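Local structure of putative uncharacterized protein PH1404 (Pyrococcus horikoshii, 3AF6) at residues G554-Q559 / R565-V570; V220-L225 / K293-I298; I518-G523 / V531-Q536. The protein probably cleaves single-stranded RNA with two zinc ions and terminates archaeal transcription, as a dimeric beta-CASP nuclease of the metallo-beta-lactamase superfamily. All coordinates share one frame; numbering follows the deposited sequence.

Contact 1: residues G554-Q559 / R565-V570; sequences GTLGRQ and REIPMV
The first turn of helix 556-561 faces strand 566-570 across a short connection, L556 and Q559 being one helical turn apart on the side turned to I567 and M569, and the backbones come nearest at Q559 and I567, whose CA atoms lie 8.0 Å apart. No hydrogen bond joins the two segments. L556 carries most of the contact on the helix side: chi1 (164°) puts its CG toward the strand, and the fork there parts the methyls between I567 and M569. CD1 of L556 meets CD1 of I567 at 3.5 Å, while CD2 of L556 reaches the terminal methyl CE of M569 at 4.0 Å, the two side chains crossing at about a right angle. Q559 runs past I567 in the opposite direction; its OE1 touches CG2 of I567 (3.3 Å, van der Waals) and its CG lies by CD1. The helix start is fixed by T555 at the N-cap, whose OG1 accepts from R558 N (3.1 Å) in a nearly straight bond. R558 forms salt bridges with E553 and E620. Strand 566-570 pairs with strand 576-580 in a two-stranded antiparallel hairpin of the beta-CASP region, and helix 529-537 packs against L556, I567 and M569.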
ATOM      1  N   GLY A 554     -22.251   1.068   9.457  1.00 55.84           N
ATOM      2  CA  GLY A 554     -22.297  -0.339   9.813  1.00 54.31           C
ATOM      3  C   GLY A 554     -21.246  -0.762  10.821  1.00 54.17           C
ATOM      4  O   GLY A 554     -21.175  -1.935  11.192  1.00 54.34           O
ATOM      5  N   THR A 555     -20.429   0.185  11.270  1.00 54.27           N
ATOM      6  CA  THR A 555     -19.372  -0.104  12.243  1.00 54.57           C
ATOM      7  C   THR A 555     -19.798   0.223  13.671  1.00 53.94           C
ATOM      8  O   THR A 555     -20.662   1.070  13.891  1.00 55.17           O
ATOM      9  CB  THR A 555     -18.102   0.721  11.949  1.00 54.65           C
ATOM     10  OG1 THR A 555     -18.435   2.114  11.964  1.00 54.58           O
ATOM     11  CG2 THR A 555     -17.513   0.359  10.591  1.00 54.68           C
ATOM     12  N   LEU A 556     -19.192  -0.456  14.639  1.00 53.15           N
ATOM     13  CA  LEU A 556     -19.481  -0.193  16.044  1.00 52.91           C
ATOM     14  C   LEU A 556     -18.981   1.226  16.323  1.00 55.27           C
ATOM     15  O   LEU A 556     -19.468   1.914  17.224  1.00 55.69           O
ATOM     16  CB  LEU A 556     -18.734  -1.190  16.935  1.00 50.61           C
ATOM     17  CG  LEU A 556     -18.603  -0.846  18.426  1.00 51.17           C
ATOM     18  CD1 LEU A 556     -19.978  -0.617  19.027  1.00 49.64           C
ATOM     19  CD2 LEU A 556     -17.874  -1.963  19.161  1.00 47.64           C
ATOM     20  N   GLY A 557     -18.005   1.652  15.525  1.00 56.48           N
ATOM     21  CA  GLY A 557     -17.429   2.976  15.673  1.00 57.63           C
ATOM     22  C   GLY A 557     -18.392   4.110  15.389  1.00 58.79           C
ATOM     23  O   GLY A 557     -18.559   5.002  16.224  1.00 59.11           O
ATOM     24  N   ARG A 558     -19.022   4.101  14.215  1.00 59.41           N
ATOM     25  CA  ARG A 558     -19.967   5.164  13.888  1.00 60.02           C
ATOM     26  C   ARG A 558     -21.097   5.153  14.907  1.00 60.04           C
ATOM     27  O   ARG A 558     -21.603   6.199  15.312  1.00 59.55           O
ATOM     28  CB  ARG A 558     -20.544   4.981  12.481  1.00 60.07           C
ATOM     29  CG  ARG A 558     -21.812   5.799  12.247  1.00 60.60           C
ATOM     30  CD  ARG A 558     -22.290   5.759  10.806  1.00 63.35           C
ATOM     31  NE  ARG A 558     -21.375   6.459   9.908  1.00 66.28           N
ATOM     32  CZ  ARG A 558     -21.716   6.944   8.717  1.00 66.25           C
ATOM     33  NH1 ARG A 558     -22.961   6.804   8.276  1.00 67.07           N
ATOM     34  NH2 ARG A 558     -20.817   7.579   7.974  1.00 63.43           N
ATOM     35  N   GLN A 559     -21.478   3.952  15.322  1.00 60.19           N
ATOM     36  CA  GLN A 559     -22.542   3.764  16.289  1.00 60.34           C
ATOM     37  C   GLN A 559     -22.207   4.511  17.579  1.00 59.09           C
ATOM     38  O   GLN A 559     -23.022   5.282  18.086  1.00 59.02           O
ATOM     39  CB  GLN A 559     -22.716   2.270  16.546  1.00 62.59           C
ATOM     40  CG  GLN A 559     -23.994   1.895  17.262  1.00 66.21           C
ATOM     41  CD  GLN A 559     -24.357   0.437  17.045  1.00 67.17           C
ATOM     42  OE1 GLN A 559     -23.581  -0.464  17.367  1.00 68.44           O
ATOM     43  NE2 GLN A 559     -25.540   0.199  16.492  1.00 67.48           N
ATOM     44  N   ARG A 565     -25.806   5.218  23.503  1.00 70.55           N
ATOM     45  CA  ARG A 565     -25.238   4.966  24.818  1.00 72.23           C
ATOM     46  C   ARG A 565     -25.406   3.564  25.387  1.00 72.42           C
ATOM     47  O   ARG A 565     -24.863   3.252  26.449  1.00 72.68           O
ATOM     48  CB  ARG A 565     -25.767   6.001  25.805  1.00 73.92           C
ATOM     49  CG  ARG A 565     -25.386   7.419  25.409  1.00 75.09           C
ATOM     50  CD  ARG A 565     -25.344   8.297  26.619  1.00 75.52           C
ATOM     51  NE  ARG A 565     -24.474   7.715  27.629  1.00 76.05           N
ATOM     52  CZ  ARG A 565     -24.413   8.146  28.882  1.00 77.68           C
ATOM     53  NH1 ARG A 565     -25.174   9.162  29.266  1.00 76.40           N
ATOM     54  NH2 ARG A 565     -23.601   7.556  29.752  1.00 77.10           N
ATOM     55  N   GLU A 566     -26.161   2.724  24.688  1.00 72.12           N
ATOM     56  CA  GLU A 566     -26.346   1.338  25.102  1.00 71.65           C
ATOM     57  C   GLU A 566     -26.259   0.482  23.851  1.00 70.50           C
ATOM     58  O   GLU A 566     -27.240   0.302  23.134  1.00 70.83           O
ATOM     59  CB  GLU A 566     -27.688   1.150  25.802  1.00 72.82           C
ATOM     60  CG  GLU A 566     -27.689   1.712  27.207  1.00 76.01           C
ATOM     61  CD  GLU A 566     -28.857   1.229  28.040  1.00 78.40           C
ATOM     62  OE1 GLU A 566     -28.893   1.552  29.247  1.00 79.79           O
ATOM     63  OE2 GLU A 566     -29.735   0.526  27.490  1.00 79.31           O
ATOM     64  N   ILE A 567     -25.065  -0.036  23.591  1.00 68.40           N
ATOM     65  CA  ILE A 567     -24.830  -0.836  22.403  1.00 67.41           C
ATOM     66  C   ILE A 567     -24.890  -2.337  22.604  1.00 67.09           C
ATOM     67  O   ILE A 567     -24.111  -2.910  23.368  1.00 66.95           O
ATOM     68  CB  ILE A 567     -23.469  -0.497  21.785  1.00 67.97           C
ATOM     69  CG1 ILE A 567     -23.425   0.990  21.432  1.00 68.19           C
ATOM     70  CG2 ILE A 567     -23.228  -1.353  20.543  1.00 67.80           C
ATOM     71  CD1 ILE A 567     -22.093   1.444  20.920  1.00 68.15           C
ATOM     72  N   PRO A 568     -25.824  -2.999  21.907  1.00 66.42           N
ATOM     73  CA  PRO A 568     -25.968  -4.447  22.014  1.00 66.32           C
ATOM     74  C   PRO A 568     -24.835  -5.082  21.226  1.00 65.29           C
ATOM     75  O   PRO A 568     -24.561  -4.682  20.096  1.00 63.94           O
ATOM     76  CB  PRO A 568     -27.326  -4.720  21.357  1.00 66.50           C
ATOM     77  CG  PRO A 568     -28.038  -3.405  21.421  1.00 66.70           C
ATOM     78  CD  PRO A 568     -26.932  -2.433  21.125  1.00 66.64           C
ATOM     79  N   MET A 569     -24.169  -6.053  21.829  1.00 64.96           N
ATOM     80  CA  MET A 569     -23.083  -6.750  21.161  1.00 64.75           C
ATOM     81  C   MET A 569     -23.229  -8.233  21.416  1.00 64.01           C
ATOM     82  O   MET A 569     -23.378  -8.665  22.556  1.00 63.63           O
ATOM     83  CB  MET A 569     -21.733  -6.281  21.682  1.00 66.49           C
ATOM     84  CG  MET A 569     -21.339  -4.897  21.228  1.00 68.64           C
ATOM     85  SD  MET A 569     -19.678  -4.545  21.798  1.00 73.66           S
ATOM     86  CE  MET A 569     -18.695  -5.546  20.630  1.00 72.03           C
ATOM     87  N   VAL A 570     -23.196  -9.010  20.345  1.00 63.09           N
ATOM     88  CA  VAL A 570     -23.320 -10.451  20.450  1.00 60.96           C
ATOM     89  C   VAL A 570     -21.959 -11.064  20.782  1.00 59.95           C
ATOM     90  O   VAL A 570     -20.966 -10.795  20.106  1.00 58.73           O
ATOM     91  CB  VAL A 570     -23.844 -11.032  19.130  1.00 61.25           C
ATOM     92  CG1 VAL A 570     -22.953 -10.563  17.985  1.00 60.63           C
ATOM     93  CG2 VAL A 570     -23.899 -12.563  19.212  1.00 60.99           C
TER

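Contact 2: residues V220-L225 / K293-I298; sequences VNVAML and KDFIEI
F295 of helix 282-301 pushes its ring against L225 and V222, joining this helix of the metallo-beta-lactamase fold to the loop that leaves strand 213-216. The phenylalanine has the largest share of the buried surface, its two loop partners smaller and similar ones. All three CB atoms are directed across the interface, although the backbones stay well apart: even the nearest CA atoms, those of V222 and F295, are separated by 9.1 Å. The ring spans that gap because CG of F295 is anti to its backbone N (chi1 176°), so that its far end, CE1 and CZ, does the touching. A brief 3-10 turn at 222-223 lies in the loop, and V222 and L225, three residues apart, both face the same aromatic. Methyls meet an aromatic ring, with no hydrogen bond between the segments, an apolar contact. L259 of the short helix 259-262 also touches V222 and F295, and L307 and Y308 pack on the phenylalanine. That helix holds D260 and H261, two ligands of one zinc ion, and the side chain of V222 lies about 7 Å from that of D260, so the contact lies near but outside the metal site. On the ring, CG1 of V222 approaches CE1 of F295 obliquely at 3.9 Å, whereas CD1 of L225 sits at the edge, close to the ring plane, 3.6 Å from CZ of F295.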
ATOM      1  N   VAL A 220     -12.509  -5.359   0.400  1.00 38.96           N
ATOM      2  CA  VAL A 220     -13.577  -6.022   1.105  1.00 39.22           C
ATOM      3  C   VAL A 220     -14.130  -4.935   2.011  1.00 40.08           C
ATOM      4  O   VAL A 220     -13.497  -3.900   2.211  1.00 40.54           O
ATOM      5  CB  VAL A 220     -13.026  -7.173   1.970  1.00 38.91           C
ATOM      6  CG1 VAL A 220     -11.988  -6.637   2.932  1.00 36.85           C
ATOM      7  CG2 VAL A 220     -14.153  -7.837   2.737  1.00 37.74           C
ATOM      8  N   ASN A 221     -15.318  -5.154   2.544  1.00 40.84           N
ATOM      9  CA  ASN A 221     -15.898  -4.180   3.441  1.00 41.53           C
ATOM     10  C   ASN A 221     -16.047  -4.891   4.783  1.00 43.02           C
ATOM     11  O   ASN A 221     -17.026  -5.597   4.996  1.00 44.90           O
ATOM     12  CB  ASN A 221     -17.251  -3.734   2.903  1.00 40.86           C
ATOM     13  CG  ASN A 221     -17.899  -2.691   3.772  1.00 42.08           C
ATOM     14  OD1 ASN A 221     -17.578  -2.579   4.957  1.00 44.65           O
ATOM     15  ND2 ASN A 221     -18.832  -1.932   3.203  1.00 38.52           N
ATOM     16  N   VAL A 222     -15.070  -4.733   5.677  1.00 44.07           N
ATOM     17  CA  VAL A 222     -15.136  -5.404   6.978  1.00 45.81           C
ATOM     18  C   VAL A 222     -16.368  -4.963   7.753  1.00 47.48           C
ATOM     19  O   VAL A 222     -16.925  -5.719   8.552  1.00 45.62           O
ATOM     20  CB  VAL A 222     -13.879  -5.130   7.854  1.00 46.69           C
ATOM     21  CG1 VAL A 222     -12.645  -5.760   7.221  1.00 45.82           C
ATOM     22  CG2 VAL A 222     -13.688  -3.630   8.052  1.00 45.98           C
ATOM     23  N   ALA A 223     -16.797  -3.733   7.502  1.00 49.96           N
ATOM     24  CA  ALA A 223     -17.967  -3.195   8.178  1.00 54.14           C
ATOM     25  C   ALA A 223     -19.196  -4.055   7.913  1.00 54.95           C
ATOM     26  O   ALA A 223     -20.230  -3.869   8.552  1.00 56.33           O
ATOM     27  CB  ALA A 223     -18.231  -1.750   7.713  1.00 54.59           C
ATOM     28  N   MET A 224     -19.094  -4.996   6.979  1.00 55.10           N
ATOM     29  CA  MET A 224     -20.243  -5.829   6.671  1.00 55.22           C
ATOM     30  C   MET A 224     -19.976  -7.249   6.184  1.00 54.65           C
ATOM     31  O   MET A 224     -20.625  -7.712   5.245  1.00 51.92           O
ATOM     32  CB  MET A 224     -21.131  -5.097   5.667  1.00 56.96           C
ATOM     33  CG  MET A 224     -21.610  -3.763   6.189  1.00 59.45           C
ATOM     34  SD  MET A 224     -22.810  -2.962   5.164  1.00 63.54           S
ATOM     35  CE  MET A 224     -24.330  -3.670   5.848  1.00 64.54           C
ATOM     36  N   LEU A 225     -19.038  -7.943   6.826  1.00 55.40           N
ATOM     37  CA  LEU A 225     -18.741  -9.324   6.458  1.00 57.03           C
ATOM     38  C   LEU A 225     -19.970 -10.184   6.728  1.00 58.79           C
ATOM     39  O   LEU A 225     -20.096 -11.281   6.197  1.00 59.53           O
ATOM     40  CB  LEU A 225     -17.568  -9.865   7.274  1.00 57.22           C
ATOM     41  CG  LEU A 225     -16.162  -9.356   6.969  1.00 57.42           C
ATOM     42  CD1 LEU A 225     -15.156 -10.104   7.829  1.00 56.32           C
ATOM     43  CD2 LEU A 225     -15.851  -9.572   5.501  1.00 57.74           C
ATOM     44  N   LYS A 293      -2.878 -10.605   7.252  1.00 44.61           N
ATOM     45  CA  LYS A 293      -2.635 -11.609   8.275  1.00 47.23           C
ATOM     46  C   LYS A 293      -3.360 -11.144   9.517  1.00 47.31           C
ATOM     47  O   LYS A 293      -4.001 -11.928  10.213  1.00 49.30           O
ATOM     48  CB  LYS A 293      -1.137 -11.766   8.551  1.00 48.96           C
ATOM     49  CG  LYS A 293      -0.438 -12.726   7.587  1.00 56.70           C
ATOM     50  CD  LYS A 293       1.061 -12.864   7.883  1.00 62.40           C
ATOM     51  CE  LYS A 293       1.611 -14.266   7.525  1.00 65.35           C
ATOM     52  NZ  LYS A 293       1.518 -14.641   6.077  1.00 65.64           N
ATOM     53  N   ASP A 294      -3.275  -9.848   9.776  1.00 45.54           N
ATOM     54  CA  ASP A 294      -3.930  -9.264  10.927  1.00 46.53           C
ATOM     55  C   ASP A 294      -5.439  -9.518  10.826  1.00 46.16           C
ATOM     56  O   ASP A 294      -6.101  -9.806  11.823  1.00 46.44           O
ATOM     57  CB  ASP A 294      -3.637  -7.759  10.955  1.00 49.21           C
ATOM     58  CG  ASP A 294      -4.190  -7.072  12.185  1.00 52.48           C
ATOM     59  OD1 ASP A 294      -4.353  -5.830  12.140  1.00 56.82           O
ATOM     60  OD2 ASP A 294      -4.451  -7.762  13.196  1.00 53.07           O
ATOM     61  N   PHE A 295      -5.967  -9.428   9.606  1.00 45.76           N
ATOM     62  CA  PHE A 295      -7.392  -9.621   9.334  1.00 43.88           C
ATOM     63  C   PHE A 295      -7.920 -11.036   9.593  1.00 44.56           C
ATOM     64  O   PHE A 295      -8.936 -11.210  10.275  1.00 42.01           O
ATOM     65  CB  PHE A 295      -7.691  -9.212   7.891  1.00 43.34           C
ATOM     66  CG  PHE A 295      -9.111  -9.466   7.461  1.00 43.44           C
ATOM     67  CD1 PHE A 295     -10.176  -9.166   8.302  1.00 42.05           C
ATOM     68  CD2 PHE A 295      -9.381  -9.977   6.191  1.00 42.91           C
ATOM     69  CE1 PHE A 295     -11.486  -9.372   7.888  1.00 42.08           C
ATOM     70  CE2 PHE A 295     -10.688 -10.183   5.767  1.00 40.56           C
ATOM     71  CZ  PHE A 295     -11.741  -9.879   6.617  1.00 43.02           C
ATOM     72  N   ILE A 296      -7.246 -12.049   9.056  1.00 44.37           N
ATOM     73  CA  ILE A 296      -7.711 -13.407   9.278  1.00 45.78           C
ATOM     74  C   ILE A 296      -7.544 -13.815  10.739  1.00 47.73           C
ATOM     75  O   ILE A 296      -8.376 -14.551  11.288  1.00 48.08           O
ATOM     76  CB  ILE A 296      -7.021 -14.424   8.329  1.00 43.76           C
ATOM     77  CG1 ILE A 296      -5.510 -14.250   8.341  1.00 44.87           C
ATOM     78  CG2 ILE A 296      -7.568 -14.247   6.917  1.00 43.50           C
ATOM     79  CD1 ILE A 296      -4.797 -15.120   7.308  1.00 43.62           C
ATOM     80  N   GLU A 297      -6.494 -13.315  11.381  1.00 48.20           N
ATOM     81  CA  GLU A 297      -6.279 -13.626  12.789  1.00 48.98           C
ATOM     82  C   GLU A 297      -7.351 -12.997  13.687  1.00 46.81           C
ATOM     83  O   GLU A 297      -7.816 -13.624  14.637  1.00 45.18           O
ATOM     84  CB  GLU A 297      -4.887 -13.169  13.226  1.00 51.49           C
ATOM     85  CG  GLU A 297      -3.788 -14.132  12.827  1.00 57.32           C
ATOM     86  CD  GLU A 297      -2.401 -13.589  13.118  1.00 61.10           C
ATOM     87  OE1 GLU A 297      -2.210 -12.974  14.194  1.00 62.45           O
ATOM     88  OE2 GLU A 297      -1.499 -13.791  12.275  1.00 62.50           O
ATOM     89  N   ILE A 298      -7.749 -11.764  13.404  1.00 46.11           N
ATOM     90  CA  ILE A 298      -8.781 -11.139  14.230  1.00 47.49           C
ATOM     91  C   ILE A 298     -10.093 -11.935  14.106  1.00 47.82           C
ATOM     92  O   ILE A 298     -10.819 -12.121  15.089  1.00 46.27           O
ATOM     93  CB  ILE A 298      -9.009  -9.655  13.827  1.00 46.85           C
ATOM     94  CG1 ILE A 298      -7.698  -8.878  13.942  1.00 46.02           C
ATOM     95  CG2 ILE A 298     -10.051  -9.020  14.722  1.00 46.84           C
ATOM     96  CD1 ILE A 298      -6.918  -9.163  15.213  1.00 46.86           C
TER

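Contact 3: residues I518-G523 / V531-Q536; sequences IIASSG and VEYFKQ
Strand 516-520 and helix 529-537 lie against each other with their backbones closest at I518 and Y533, whose CA atoms are 8.5 Å apart, and the helix follows the strand after a short loop. I518 and A520, two residues apart, direct their CB atoms at the helix, and both meet the one ring of Y533. The main touch is a CH-pi contact: CG2 of I518 stands over the ring centre, 3.6 Å from the centroid of Y533 and only 10° off the ring normal. This methyl is anti to the backbone N of I518, while CG1 takes the place beside that N (chi1 -55°) and carries CD1 over the same face, toward the CD1 and CE1 side of the ring, 3.7 Å from CD1 of Y533. A520 adds its CB, which approaches CE2 of Y533 obliquely at 4.0 Å. The strand is internal to the six-stranded parallel sheet of the beta-CASP region, bonded to strands 425-429 and 456-459, and L427 also touches Y533 and I518. The phenol is not left without a polar partner, since its OH is hydrogen-bonded to D459. The ring is thus held in two ways, one face packed on aliphatic groups and the hydroxyl tied to a carboxylate, which together probably restrict its rotation.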
ATOM      1  N   ILE A 518      -3.971   5.035  24.886  1.00 53.95           N
ATOM      2  CA  ILE A 518      -4.012   3.756  24.191  1.00 50.83           C
ATOM      3  C   ILE A 518      -4.408   3.944  22.732  1.00 48.98           C
ATOM      4  O   ILE A 518      -5.485   4.458  22.422  1.00 46.62           O
ATOM      5  CB  ILE A 518      -5.030   2.791  24.852  1.00 52.21           C
ATOM      6  CG1 ILE A 518      -4.715   2.641  26.341  1.00 53.00           C
ATOM      7  CG2 ILE A 518      -4.982   1.425  24.175  1.00 49.59           C
ATOM      8  CD1 ILE A 518      -5.837   2.011  27.137  1.00 53.69           C
ATOM      9  N   ILE A 519      -3.522   3.540  21.834  1.00 48.14           N
ATOM     10  CA  ILE A 519      -3.802   3.634  20.408  1.00 47.87           C
ATOM     11  C   ILE A 519      -3.800   2.193  19.919  1.00 48.23           C
ATOM     12  O   ILE A 519      -2.808   1.474  20.090  1.00 47.31           O
ATOM     13  CB  ILE A 519      -2.718   4.443  19.651  1.00 45.73           C
ATOM     14  CG1 ILE A 519      -2.594   5.844  20.253  1.00 44.84           C
ATOM     15  CG2 ILE A 519      -3.090   4.543  18.183  1.00 43.68           C
ATOM     16  CD1 ILE A 519      -1.689   6.781  19.456  1.00 44.89           C
ATOM     17  N   ALA A 520      -4.910   1.767  19.324  1.00 48.15           N
ATOM     18  CA  ALA A 520      -5.016   0.392  18.857  1.00 47.72           C
ATOM     19  C   ALA A 520      -6.000   0.168  17.719  1.00 47.73           C
ATOM     20  O   ALA A 520      -7.001   0.877  17.577  1.00 47.14           O
ATOM     21  CB  ALA A 520      -5.384  -0.513  20.030  1.00 47.43           C
ATOM     22  N   SER A 521      -5.700  -0.843  16.916  1.00 47.61           N
ATOM     23  CA  SER A 521      -6.538  -1.224  15.791  1.00 49.24           C
ATOM     24  C   SER A 521      -7.641  -2.155  16.315  1.00 49.59           C
ATOM     25  O   SER A 521      -7.466  -2.775  17.363  1.00 49.30           O
ATOM     26  CB  SER A 521      -5.680  -1.941  14.754  1.00 48.68           C
ATOM     27  OG  SER A 521      -4.850  -2.903  15.384  1.00 47.46           O
ATOM     28  N   SER A 522      -8.771  -2.254  15.615  1.00 50.87           N
ATOM     29  CA  SER A 522      -9.040  -1.534  14.373  1.00 52.80           C
ATOM     30  C   SER A 522      -9.476  -0.096  14.591  1.00 52.15           C
ATOM     31  O   SER A 522      -9.983   0.262  15.655  1.00 50.67           O
ATOM     32  CB  SER A 522     -10.118  -2.262  13.565  1.00 55.83           C
ATOM     33  OG  SER A 522      -9.558  -3.346  12.836  1.00 61.55           O
ATOM     34  N   GLY A 523      -9.294   0.712  13.550  1.00 52.22           N
ATOM     35  CA  GLY A 523      -9.636   2.121  13.607  1.00 53.75           C
ATOM     36  C   GLY A 523     -11.102   2.465  13.742  1.00 54.98           C
ATOM     37  O   GLY A 523     -11.441   3.597  14.095  1.00 55.11           O
ATOM     38  N   VAL A 531     -11.442  -3.069  20.339  1.00 51.57           N
ATOM     39  CA  VAL A 531     -12.760  -3.426  20.846  1.00 51.82           C
ATOM     40  C   VAL A 531     -12.758  -3.828  22.324  1.00 52.13           C
ATOM     41  O   VAL A 531     -13.691  -3.511  23.062  1.00 51.80           O
ATOM     42  CB  VAL A 531     -13.370  -4.557  20.004  1.00 50.94           C
ATOM     43  CG1 VAL A 531     -14.711  -4.969  20.570  1.00 50.85           C
ATOM     44  CG2 VAL A 531     -13.526  -4.085  18.567  1.00 52.04           C
ATOM     45  N   GLU A 532     -11.711  -4.512  22.760  1.00 52.75           N
ATOM     46  CA  GLU A 532     -11.631  -4.929  24.150  1.00 55.03           C
ATOM     47  C   GLU A 532     -11.544  -3.706  25.047  1.00 54.38           C
ATOM     48  O   GLU A 532     -12.292  -3.592  26.019  1.00 54.11           O
ATOM     49  CB  GLU A 532     -10.415  -5.823  24.371  1.00 59.21           C
ATOM     50  CG  GLU A 532     -10.319  -6.384  25.778  1.00 66.05           C
ATOM     51  CD  GLU A 532      -9.177  -7.376  25.928  1.00 72.02           C
ATOM     52  OE1 GLU A 532      -8.882  -7.780  27.081  1.00 74.48           O
ATOM     53  OE2 GLU A 532      -8.576  -7.755  24.890  1.00 74.66           O
ATOM     54  N   TYR A 533     -10.630  -2.795  24.714  1.00 54.34           N
ATOM     55  CA  TYR A 533     -10.459  -1.561  25.475  1.00 51.48           C
ATOM     56  C   TYR A 533     -11.801  -0.860  25.522  1.00 52.67           C
ATOM     57  O   TYR A 533     -12.277  -0.495  26.595  1.00 53.60           O
ATOM     58  CB  TYR A 533      -9.437  -0.639  24.804  1.00 48.15           C
ATOM     59  CG  TYR A 533      -8.015  -1.142  24.839  1.00 43.48           C
ATOM     60  CD1 TYR A 533      -7.318  -1.232  26.041  1.00 41.77           C
ATOM     61  CD2 TYR A 533      -7.370  -1.541  23.672  1.00 41.87           C
ATOM     62  CE1 TYR A 533      -6.010  -1.710  26.080  1.00 42.23           C
ATOM     63  CE2 TYR A 533      -6.061  -2.024  23.697  1.00 40.73           C
ATOM     64  CZ  TYR A 533      -5.390  -2.106  24.904  1.00 42.05           C
ATOM     65  OH  TYR A 533      -4.105  -2.596  24.939  1.00 44.61           O
ATOM     66  N   PHE A 534     -12.419  -0.685  24.356  1.00 53.93           N
ATOM     67  CA  PHE A 534     -13.715  -0.018  24.291  1.00 57.81           C
ATOM     68  C   PHE A 534     -14.684  -0.600  25.309  1.00 60.01           C
ATOM     69  O   PHE A 534     -15.128   0.099  26.222  1.00 60.52           O
ATOM     70  CB  PHE A 534     -14.339  -0.135  22.901  1.00 57.48           C
ATOM     71  CG  PHE A 534     -15.765   0.346  22.844  1.00 57.39           C
ATOM     72  CD1 PHE A 534     -16.064   1.694  22.996  1.00 56.98           C
ATOM     73  CD2 PHE A 534     -16.814  -0.557  22.679  1.00 57.59           C
ATOM     74  CE1 PHE A 534     -17.387   2.142  22.989  1.00 57.42           C
ATOM     75  CE2 PHE A 534     -18.140  -0.123  22.672  1.00 58.20           C
ATOM     76  CZ  PHE A 534     -18.427   1.234  22.828  1.00 57.81           C
ATOM     77  N   LYS A 535     -15.007  -1.881  25.134  1.00 62.09           N
ATOM     78  CA  LYS A 535     -15.920  -2.589  26.028  1.00 62.99           C
ATOM     79  C   LYS A 535     -15.616  -2.306  27.493  1.00 63.22           C
ATOM     80  O   LYS A 535     -16.508  -1.957  28.267  1.00 63.08           O
ATOM     81  CB  LYS A 535     -15.820  -4.103  25.810  1.00 64.62           C
ATOM     82  CG  LYS A 535     -16.501  -4.644  24.570  1.00 66.91           C
ATOM     83  CD  LYS A 535     -16.351  -6.159  24.517  1.00 69.25           C
ATOM     84  CE  LYS A 535     -17.120  -6.764  23.352  1.00 71.92           C
ATOM     85  NZ  LYS A 535     -16.983  -8.249  23.295  1.00 72.33           N
ATOM     86  N   GLN A 536     -14.348  -2.455  27.866  1.00 62.50           N
ATOM     87  CA  GLN A 536     -13.950  -2.260  29.245  1.00 63.09           C
ATOM     88  C   GLN A 536     -13.856  -0.835  29.760  1.00 64.11           C
ATOM     89  O   GLN A 536     -13.890  -0.620  30.971  1.00 64.82           O
ATOM     90  CB  GLN A 536     -12.634  -2.984  29.507  1.00 63.75           C
ATOM     91  CG  GLN A 536     -12.771  -4.491  29.437  1.00 65.37           C
ATOM     92  CD  GLN A 536     -11.669  -5.207  30.183  1.00 67.51           C
ATOM     93  OE1 GLN A 536     -11.444  -4.950  31.367  1.00 69.17           O
ATOM     94  NE2 GLN A 536     -10.980  -6.119  29.502  1.00 68.30           N
TER

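How the contacts relate
Contacts 1 and 3 are neighbours within the beta-CASP region, their centres about 13 Å apart, and helix 529-537 is common ground: besides Y533, which packs on the sheet, its F534, V531 and K535 meet the helix and hairpin of contact 1. There CD2 of L556 lies 3.9 Å from CD2 of F534. Contact 2 belongs to the metallo-beta-lactamase domain, yet it touches contact 1 through T555 CG2 and A223 CB at 3.6 Å, with centres about 17 Å apart. Contacts 2 and 3 do not touch; their centres are about 16 Å and their nearest atoms about 4 Å apart. Contact 2 alone is near the zinc site, the side chain of V222 lying about 10 Å from a zinc ion.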